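Local coordinates for protein Fc fragment of IgE receptor II (Bos taurus, PDB 6PWS) that probably acts as a low-affinity IgE receptor and binds mannose-type sugar through calcium in its C-type lectin domain, at residues S89-E103 against V106-F118. Residues are numbered along the deposited sequence; the frame is centred on the assembly and turned at random. Where two conformers were deposited one is given.
Sequences SNWQPGEPNDAGQGE and VMMLGSGKWNDAF. With CA (calcium ion), chain B; CA (calcium ion), chain C; MMA (methyl alpha-D-mannopyranoside), chain D.
Asp116 reaches from strand 114-117 into the long loop 89-103 and meets both the sugar-binding calcium and the loop backbone. Asp116 OD1 lies 2.4 Å from the calcium ion, and its carbonyl O is a second ligand. CG sits between the backbone N and the carbonyl carbon (chi1 61°), which turns the carboxylate toward the backbone N-H groups of Asn97 and Asp98, with Pro96 CB against it. Asp116 OD2 accepts from Asp98 N at 2.7 Å on its syn lone pair. OD1 takes Asn97 N on its syn side, somewhat out of plane. Glu95, Asn97 and Glu103 each give one side-chain oxygen, and Asn115 is a further residue of the same calcium site. Glu95-Pro96-Asn97 is the EPN motif of mannose-binding C-type lectins. The peptide before Pro96 is cis, and the side chains on either side of it both reach the calcium. Mannoside O3 and O4 complete the shell, each 2.5 Å from the calcium. Asn97 ND2 also donates to O4.

Nearer the start of the loop, Trp91 is held between two neighbours. Pro96 CD lies over one face, and the edge of Trp114 points at the opposite face, T-shaped with planes at 78°. Trp114 in turn lies with a face against Ser89 and Asn90, and Asn90 CB makes a CH-pi contact with its five-membered ring. Trp114 NE1 is hydrogen-bonded to Gln53 of helix 50-59. A single beta bridge joins Trp91 to Trp114: Trp114 N donates to Asn90 O at 2.8 Å and Gln92 N to Trp114 O at 2.9 Å. Lys113 NZ donates a hydrogen bond to Asn90 OD1 at 2.9 Å.

Glu103 O and Asp98 OD1 bind a second calcium with Asp71, Glu75 and Asn104. The crowded acidic oxygens probably depend on calcium to offset their repulsion, so loop shape and sugar binding are likely coupled to the metal.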
ATOM      1  N   SER A  89       0.885  -8.944   8.999  1.00  4.24           N
ATOM      2  CA  SER A  89       1.252  -9.239   7.620  1.00  4.35           C
ATOM      3  C   SER A  89       0.157 -10.006   6.889  1.00  4.10           C
ATOM      4  O   SER A  89      -0.648 -10.726   7.486  1.00  4.77           O
ATOM      5  CB  SER A  89       2.575 -10.004   7.517  1.00  4.29           C
ATOM      6  OG  SER A  89       2.510 -11.248   8.194  1.00  4.56           O
ATOM      7  N   ASN A  90       0.185  -9.882   5.561  1.00  4.23           N
ATOM      8  CA  ASN A  90      -0.719 -10.603   4.675  1.00  4.34           C
ATOM      9  C   ASN A  90       0.024 -11.110   3.448  1.00  4.34           C
ATOM     10  O   ASN A  90      -0.487 -11.038   2.325  1.00  4.63           O
ATOM     11  CB  ASN A  90      -1.913  -9.736   4.280  1.00  4.63           C
ATOM     12  CG  ASN A  90      -3.037 -10.538   3.676  1.00  5.09           C
ATOM     13  OD1 ASN A  90      -3.343 -11.637   4.148  1.00  6.03           O
ATOM     14  ND2 ASN A  90      -3.684  -9.992   2.644  1.00  5.59           N
ATOM     15  N   TRP A  91       1.237 -11.645   3.633  1.00  4.24           N
ATOM     16  CA  TRP A  91       2.033 -12.106   2.506  1.00  4.39           C
ATOM     17  C   TRP A  91       1.368 -13.264   1.772  1.00  4.35           C
ATOM     18  O   TRP A  91       0.943 -14.250   2.385  1.00  4.73           O
ATOM     19  CB  TRP A  91       3.406 -12.577   3.001  1.00  4.56           C
ATOM     20  CG  TRP A  91       4.265 -11.502   3.586  1.00  4.52           C
ATOM     21  CD1 TRP A  91       4.660 -11.383   4.891  1.00  5.09           C
ATOM     22  CD2 TRP A  91       4.856 -10.396   2.881  1.00  4.44           C
ATOM     23  NE1 TRP A  91       5.453 -10.273   5.048  1.00  5.44           N
ATOM     24  CE2 TRP A  91       5.590  -9.651   3.830  1.00  4.98           C
ATOM     25  CE3 TRP A  91       4.870  -9.988   1.536  1.00  4.60           C
ATOM     26  CZ2 TRP A  91       6.343  -8.531   3.475  1.00  5.32           C
ATOM     27  CZ3 TRP A  91       5.615  -8.870   1.186  1.00  5.14           C
ATOM     28  CH2 TRP A  91       6.334  -8.153   2.156  1.00  5.49           C
ATOM     29  N   GLN A  92       1.357 -13.188   0.448  1.00  4.46           N
ATOM     30  CA  GLN A  92       1.113 -14.376  -0.354  1.00  4.81           C
ATOM     31  C   GLN A  92       2.116 -15.454   0.054  1.00  4.72           C
ATOM     32  O   GLN A  92       3.292 -15.140   0.269  1.00  5.01           O
ATOM     33  CB  GLN A  92       1.322 -14.008  -1.831  1.00  5.10           C
ATOM     34  CG  GLN A  92       1.210 -15.160  -2.834  1.00  5.97           C
ATOM     35  CD  GLN A  92      -0.203 -15.676  -3.010  1.00  7.90           C
ATOM     36  OE1 GLN A  92      -1.158 -15.100  -2.517  1.00  9.53           O
ATOM     37  NE2 GLN A  92      -0.334 -16.794  -3.694  1.00 10.86           N
ATOM     38  N   PRO A  93       1.710 -16.720   0.171  1.00  5.15           N
ATOM     39  CA  PRO A  93       2.681 -17.761   0.523  1.00  5.53           C
ATOM     40  C   PRO A  93       3.926 -17.717  -0.354  1.00  5.44           C
ATOM     41  O   PRO A  93       3.849 -17.655  -1.583  1.00  6.02           O
ATOM     42  CB  PRO A  93       1.878 -19.051   0.338  1.00  6.31           C
ATOM     43  CG  PRO A  93       0.480 -18.632   0.744  1.00  6.81           C
ATOM     44  CD  PRO A  93       0.331 -17.237   0.155  1.00  6.08           C
ATOM     45  N   GLY A  94       5.089 -17.757   0.301  1.00  5.73           N
ATOM     46  CA  GLY A  94       6.367 -17.717  -0.382  1.00  5.77           C
ATOM     47  C   GLY A  94       6.935 -16.327  -0.573  1.00  5.17           C
ATOM     48  O   GLY A  94       8.114 -16.197  -0.941  1.00  5.72           O
ATOM     49  N   GLU A  95       6.116 -15.293  -0.358  1.00  5.00           N
ATOM     50  CA  GLU A  95       6.551 -13.915  -0.435  1.00  4.51           C
ATOM     51  C   GLU A  95       6.887 -13.395   0.957  1.00  4.42           C
ATOM     52  O   GLU A  95       6.377 -13.896   1.970  1.00  4.87           O
ATOM     53  CB  GLU A  95       5.448 -13.034  -1.040  1.00  4.76           C
ATOM     54  CG  GLU A  95       4.922 -13.527  -2.381  1.00  5.02           C
ATOM     55  CD  GLU A  95       5.948 -13.584  -3.501  1.00  4.93           C
ATOM     56  OE1 GLU A  95       7.010 -12.925  -3.409  1.00  5.22           O
ATOM     57  OE2 GLU A  95       5.645 -14.302  -4.495  1.00  5.94           O
ATOM     58  N   PRO A  96       7.727 -12.360   1.037  1.00  4.30           N
ATOM     59  CA  PRO A  96       8.513 -11.801  -0.068  1.00  4.48           C
ATOM     60  C   PRO A  96       9.640 -12.772  -0.450  1.00  4.85           C
ATOM     61  O   PRO A  96      10.168 -13.498   0.400  1.00  5.99           O
ATOM     62  CB  PRO A  96       9.072 -10.512   0.533  1.00  5.03           C
ATOM     63  CG  PRO A  96       9.246 -10.853   2.003  1.00  5.35           C
ATOM     64  CD  PRO A  96       8.067 -11.742   2.332  1.00  4.92           C
ATOM     65  N   ASN A  97      10.002 -12.772  -1.731  1.00  4.84           N
ATOM     66  CA  ASN A  97      11.028 -13.671  -2.241  1.00  5.15           C
ATOM     67  C   ASN A  97      12.200 -12.974  -2.925  1.00  5.17           C
ATOM     68  O   ASN A  97      13.141 -13.661  -3.348  1.00  6.13           O
ATOM     69  CB  ASN A  97      10.414 -14.750  -3.146  1.00  5.63           C
ATOM     70  CG  ASN A  97       9.745 -14.195  -4.389  1.00  5.60           C
ATOM     71  OD1 ASN A  97       9.729 -12.985  -4.635  1.00  5.32           O
ATOM     72  ND2 ASN A  97       9.195 -15.098  -5.197  1.00  6.61           N
ATOM     73  N   ASP A  98      12.181 -11.648  -3.039  1.00  5.00           N
ATOM     74  CA  ASP A  98      13.265 -10.881  -3.660  1.00  5.31           C
ATOM     75  C   ASP A  98      13.669 -11.489  -5.003  1.00  5.91           C
ATOM     76  O   ASP A  98      14.851 -11.714  -5.293  1.00  6.33           O
ATOM     77  CB  ASP A  98      14.461 -10.708  -2.722  1.00  5.45           C
ATOM     78  CG  ASP A  98      15.267  -9.450  -3.043  1.00  5.09           C
ATOM     79  OD1 ASP A  98      14.640  -8.373  -3.222  1.00  5.45           O
ATOM     80  OD2 ASP A  98      16.516  -9.530  -3.128  1.00  6.35           O
ATOM     81  N   ALA A  99      12.668 -11.733  -5.848  1.00  5.92           N
ATOM     82  CA  ALA A  99      12.870 -12.394  -7.129  1.00  6.88           C
ATOM     83  C   ALA A  99      13.479 -11.449  -8.176  1.00  7.19           C
ATOM     84  O   ALA A  99      13.841 -10.305  -7.902  1.00  7.35           O
ATOM     85  CB  ALA A  99      11.560 -13.006  -7.615  1.00  7.73           C
ATOM     86  N   GLY A 100      13.620 -11.941  -9.401  1.00  8.69           N
ATOM     87  CA  GLY A 100      14.398 -11.192 -10.378  1.00  9.18           C
ATOM     88  C   GLY A 100      15.794 -10.983  -9.833  1.00  8.49           C
ATOM     89  O   GLY A 100      16.351 -11.848  -9.156  1.00  9.41           O
ATOM     90  N   GLN A 101      16.366  -9.811 -10.097  1.00  7.44           N
ATOM     91  CA  GLN A 101      17.598  -9.414  -9.432  1.00  7.58           C
ATOM     92  C   GLN A 101      17.332  -8.482  -8.251  1.00  7.34           C
ATOM     93  O   GLN A 101      18.264  -7.830  -7.763  1.00  8.80           O
ATOM     94  CB  GLN A 101      18.615  -8.812 -10.398  1.00  8.67           C
ATOM     95  CG  GLN A 101      18.868  -9.669 -11.614  1.00  8.49           C
ATOM     96  CD  GLN A 101      17.945  -9.298 -12.734  1.00  8.91           C
ATOM     97  OE1 GLN A 101      17.845  -8.120 -13.110  1.00  9.48           O
ATOM     98  NE2 GLN A 101      17.257 -10.286 -13.284  1.00  8.95           N
ATOM     99  N   GLY A 102      16.084  -8.436  -7.767  1.00  6.56           N
ATOM    100  CA  GLY A 102      15.730  -7.702  -6.568  1.00  6.09           C
ATOM    101  C   GLY A 102      14.337  -7.099  -6.657  1.00  5.56           C
ATOM    102  O   GLY A 102      14.001  -6.430  -7.639  1.00  6.58           O
ATOM    103  N   GLU A 103      13.526  -7.330  -5.627  1.00  4.95           N
ATOM    104  CA  GLU A 103      12.161  -6.812  -5.531  1.00  4.84           C
ATOM    105  C   GLU A 103      12.057  -6.076  -4.205  1.00  4.62           C
ATOM    106  O   GLU A 103      12.124  -6.707  -3.142  1.00  4.99           O
ATOM    107  CB  GLU A 103      11.128  -7.931  -5.615  1.00  4.84           C
ATOM    108  CG  GLU A 103      11.139  -8.605  -6.968  1.00  5.24           C
ATOM    109  CD  GLU A 103      10.095  -9.684  -7.090  1.00  5.58           C
ATOM    110  OE1 GLU A 103       9.892 -10.442  -6.114  1.00  5.51           O
ATOM    111  OE2 GLU A 103       9.450  -9.759  -8.168  1.00  7.21           O
ATOM    112  N   VAL A 106       6.429  -3.200  -2.258  1.00  4.08           N
ATOM    113  CA  VAL A 106       5.358  -4.167  -2.027  1.00  4.00           C
ATOM    114  C   VAL A 106       4.050  -3.718  -2.661  1.00  3.63           C
ATOM    115  O   VAL A 106       3.663  -2.542  -2.607  1.00  4.12           O
ATOM    116  CB  VAL A 106       5.192  -4.464  -0.524  1.00  4.19           C
ATOM    117  CG1 VAL A 106       4.118  -5.521  -0.282  1.00  4.45           C
ATOM    118  CG2 VAL A 106       6.517  -4.921   0.071  1.00  4.61           C
ATOM    119  N   MET A 107       3.365  -4.695  -3.255  1.00  4.10           N
ATOM    120  CA  MET A 107       2.053  -4.544  -3.853  0.64  4.12           C
ATOM    121  C   MET A 107       1.080  -5.535  -3.226  1.00  3.94           C
ATOM    122  O   MET A 107       1.481  -6.566  -2.671  1.00  4.56           O
ATOM    123  CB  MET A 107       2.104  -4.819  -5.370  0.64  4.45           C
ATOM    124  CG  MET A 107       2.423  -6.282  -5.699  0.64  5.23           C
ATOM    125  SD  MET A 107       2.631  -6.648  -7.451  0.64  6.05           S
ATOM    126  CE  MET A 107       0.948  -6.437  -8.032  0.64  6.39           C
ATOM    127  N   MET A 108      -0.211  -5.210  -3.335  1.00  4.27           N
ATOM    128  CA  MET A 108      -1.271  -6.195  -3.178  1.00  4.26           C
ATOM    129  C   MET A 108      -1.549  -6.828  -4.537  1.00  4.78           C
ATOM    130  O   MET A 108      -1.702  -6.128  -5.547  1.00  5.67           O
ATOM    131  CB  MET A 108      -2.573  -5.573  -2.677  1.00  5.09           C
ATOM    132  CG  MET A 108      -2.597  -5.249  -1.206  1.00  5.54           C
ATOM    133  SD  MET A 108      -4.233  -4.708  -0.621  1.00  6.05           S
ATOM    134  CE  MET A 108      -4.344  -3.068  -1.353  1.00  7.47           C
ATOM    135  N   LEU A 109      -1.627  -8.155  -4.558  1.00  4.89           N
ATOM    136  CA  LEU A 109      -2.200  -8.878  -5.682  1.00  5.28           C
ATOM    137  C   LEU A 109      -3.698  -8.571  -5.766  1.00  5.61           C
ATOM    138  O   LEU A 109      -4.268  -7.896  -4.910  1.00  5.81           O
ATOM    139  CB  LEU A 109      -1.943 -10.372  -5.514  1.00  5.67           C
ATOM    140  CG  LEU A 109      -0.476 -10.783  -5.386  1.00  6.30           C
ATOM    141  CD1 LEU A 109      -0.388 -12.269  -5.078  1.00  7.41           C
ATOM    142  CD2 LEU A 109       0.308 -10.447  -6.654  1.00  7.42           C
ATOM    143  N   GLY A 110      -4.364  -9.091  -6.799  1.00  6.28           N
ATOM    144  CA  GLY A 110      -5.801  -8.892  -6.914  1.00  6.55           C
ATOM    145  C   GLY A 110      -6.599  -9.451  -5.750  1.00  6.39           C
ATOM    146  O   GLY A 110      -7.716  -8.991  -5.492  1.00  7.34           O
ATOM    147  N   SER A 111      -6.045 -10.442  -5.046  1.00  6.18           N
ATOM    148  CA  SER A 111      -6.638 -11.076  -3.878  1.00  6.48           C
ATOM    149  C   SER A 111      -6.389 -10.314  -2.584  1.00  6.12           C
ATOM    150  O   SER A 111      -6.861 -10.753  -1.525  1.00  7.41           O
ATOM    151  CB  SER A 111      -5.979 -12.443  -3.697  1.00  6.48           C
ATOM    152  OG  SER A 111      -4.594 -12.213  -3.440  1.00  6.43           O
ATOM    153  N   GLY A 112      -5.616  -9.227  -2.629  1.00  5.45           N
ATOM    154  CA  GLY A 112      -5.191  -8.530  -1.434  1.00  5.51           C
ATOM    155  C   GLY A 112      -3.932  -9.062  -0.784  1.00  4.80           C
ATOM    156  O   GLY A 112      -3.364  -8.376   0.080  1.00  5.20           O
ATOM    157  N   LYS A 113      -3.474 -10.259  -1.162  1.00  4.72           N
ATOM    158  CA  LYS A 113      -2.250 -10.817  -0.598  1.00  4.54           C
ATOM    159  C   LYS A 113      -1.046 -10.018  -1.090  1.00  3.97           C
ATOM    160  O   LYS A 113      -1.015  -9.534  -2.221  1.00  5.08           O
ATOM    161  CB  LYS A 113      -2.110 -12.287  -0.986  1.00  5.04           C
ATOM    162  CG  LYS A 113      -3.145 -13.219  -0.358  1.00  5.61           C
ATOM    163  CD  LYS A 113      -2.900 -13.425   1.124  1.00  5.95           C
ATOM    164  CE  LYS A 113      -3.986 -14.257   1.788  1.00  7.04           C
ATOM    165  NZ  LYS A 113      -3.768 -14.318   3.245  1.00  7.66           N
ATOM    166  N   TRP A 114      -0.035  -9.886  -0.232  1.00  4.04           N
ATOM    167  CA  TRP A 114       1.100  -9.033  -0.536  1.00  4.06           C
ATOM    168  C   TRP A 114       2.188  -9.782  -1.301  1.00  4.00           C
ATOM    169  O   TRP A 114       2.474 -10.953  -1.038  1.00  4.46           O
ATOM    170  CB  TRP A 114       1.725  -8.452   0.730  1.00  4.15           C
ATOM    171  CG  TRP A 114       0.803  -7.724   1.659  1.00  3.90           C
ATOM    172  CD1 TRP A 114      -0.494  -7.331   1.452  1.00  4.19           C
ATOM    173  CD2 TRP A 114       1.140  -7.312   2.984  1.00  4.21           C
ATOM    174  NE1 TRP A 114      -0.979  -6.688   2.569  1.00  4.27           N
ATOM    175  CE2 TRP A 114       0.005  -6.673   3.525  1.00  4.41           C
ATOM    176  CE3 TRP A 114       2.299  -7.420   3.765  1.00  4.79           C
ATOM    177  CZ2 TRP A 114      -0.020  -6.178   4.826  1.00  4.75           C
ATOM    178  CZ3 TRP A 114       2.274  -6.917   5.055  1.00  4.95           C
ATOM    179  CH2 TRP A 114       1.125  -6.302   5.574  1.00  5.01           C
ATOM    180  N   ASN A 115       2.829  -9.064  -2.220  1.00  4.31           N
ATOM    181  CA  ASN A 115       3.948  -9.570  -2.997  1.00  4.42           C
ATOM    182  C   ASN A 115       4.991  -8.463  -3.118  1.00  4.09           C
ATOM    183  O   ASN A 115       4.642  -7.328  -3.451  1.00  4.51           O
ATOM    184  CB  ASN A 115       3.477  -9.964  -4.405  1.00  4.82           C
ATOM    185  CG  ASN A 115       4.624 -10.338  -5.300  1.00  5.34           C
ATOM    186  OD1 ASN A 115       5.511 -11.091  -4.886  1.00  5.32           O
ATOM    187  ND2 ASN A 115       4.638  -9.811  -6.513  1.00  7.03           N
ATOM    188  N   ASP A 116       6.262  -8.781  -2.871  1.00  4.18           N
ATOM    189  CA  ASP A 116       7.328  -7.866  -3.267  1.00  4.24           C
ATOM    190  C   ASP A 116       7.508  -7.915  -4.781  1.00  4.25           C
ATOM    191  O   ASP A 116       7.487  -8.990  -5.396  1.00  4.80           O
ATOM    192  CB  ASP A 116       8.645  -8.114  -2.497  1.00  4.33           C
ATOM    193  CG  ASP A 116       9.257  -9.497  -2.688  1.00  4.26           C
ATOM    194  OD1 ASP A 116       8.532 -10.446  -3.066  1.00  4.45           O
ATOM    195  OD2 ASP A 116      10.466  -9.605  -2.392  1.00  4.87           O
ATOM    196  N   ALA A 117       7.661  -6.737  -5.382  1.00  4.56           N
ATOM    197  CA  ALA A 117       7.739  -6.603  -6.828  1.00  5.01           C
ATOM    198  C   ALA A 117       8.879  -5.672  -7.215  1.00  4.66           C
ATOM    199  O   ALA A 117       9.418  -4.914  -6.403  1.00  5.19           O
ATOM    200  CB  ALA A 117       6.411  -6.069  -7.378  1.00  5.79           C
ATOM    201  N   PHE A 118       9.233  -5.737  -8.498  1.00  5.39           N
ATOM    202  CA  PHE A 118      10.174  -4.782  -9.060  1.00  5.64           C
ATOM    203  C   PHE A 118       9.620  -3.371  -8.892  1.00  5.15           C
ATOM    204  O   PHE A 118       8.497  -3.079  -9.323  1.00  5.74           O
ATOM    205  CB  PHE A 118      10.371  -5.108 -10.545  1.00  7.11           C
ATOM    206  CG  PHE A 118      11.189  -4.093 -11.297  1.00  9.00           C
ATOM    207  CD1 PHE A 118      12.396  -3.644 -10.796  1.00 10.98           C
ATOM    208  CD2 PHE A 118      10.752  -3.593 -12.511  1.00 10.16           C
ATOM    209  CE1 PHE A 118      13.141  -2.715 -11.487  1.00 12.50           C
ATOM    210  CE2 PHE A 118      11.514  -2.658 -13.214  1.00 11.75           C
ATOM    211  CZ  PHE A 118      12.692  -2.230 -12.687  1.00 12.53           C
TER
HETATM  212 CA    CA B 301       7.928 -11.412  -5.145  1.00  4.66          CA
HETATM  213 CA    CA C 302      13.899  -6.844  -1.430  1.00  4.85          CA
HETATM  214  C1  MMA D 303       6.936 -13.251 -10.544  0.50 12.76           C
HETATM  215  C2  MMA D 303       6.857 -11.957  -9.748  0.50  8.89           C
HETATM  216  C3  MMA D 303       7.427 -12.202  -8.401  0.50  7.83           C
HETATM  217  C4  MMA D 303       6.673 -13.275  -7.670  0.50  5.95           C
HETATM  218  C5  MMA D 303       6.620 -14.566  -8.486  0.50  8.42           C
HETATM  219  C6  MMA D 303       5.678 -15.540  -7.843  0.50  9.98           C
HETATM  220  C7  MMA D 303       8.594 -14.815 -11.198  0.50 25.35           C
HETATM  221  O1  MMA D 303       8.261 -13.574 -10.616  0.50 30.17           O
HETATM  222  O2  MMA D 303       5.502 -11.498  -9.607  0.50 10.84           O
HETATM  223  O3  MMA D 303       7.356 -11.005  -7.598  0.50  5.13           O
HETATM  224  O4  MMA D 303       7.321 -13.470  -6.415  0.50  5.83           O
HETATM  225  O5  MMA D 303       6.148 -14.325  -9.861  0.50 10.90           O
HETATM  226  O6  MMA D 303       5.624 -16.705  -8.622  0.50 13.86           O
HETATM  227  O   HOH W   1      -5.989 -11.021   1.223  1.00 13.78           O
HETATM  228  O   HOH W   2      -1.180 -15.334   3.762  1.00  8.03           O
HETATM  229  O   HOH W   3      -3.553 -14.694  -3.646  1.00 10.03           O
HETATM  230  O   HOH W   4       8.162  -7.961  -9.978  1.00 13.74           O
HETATM  231  O   HOH W   5      12.336  -8.476  -0.730  1.00  5.73           O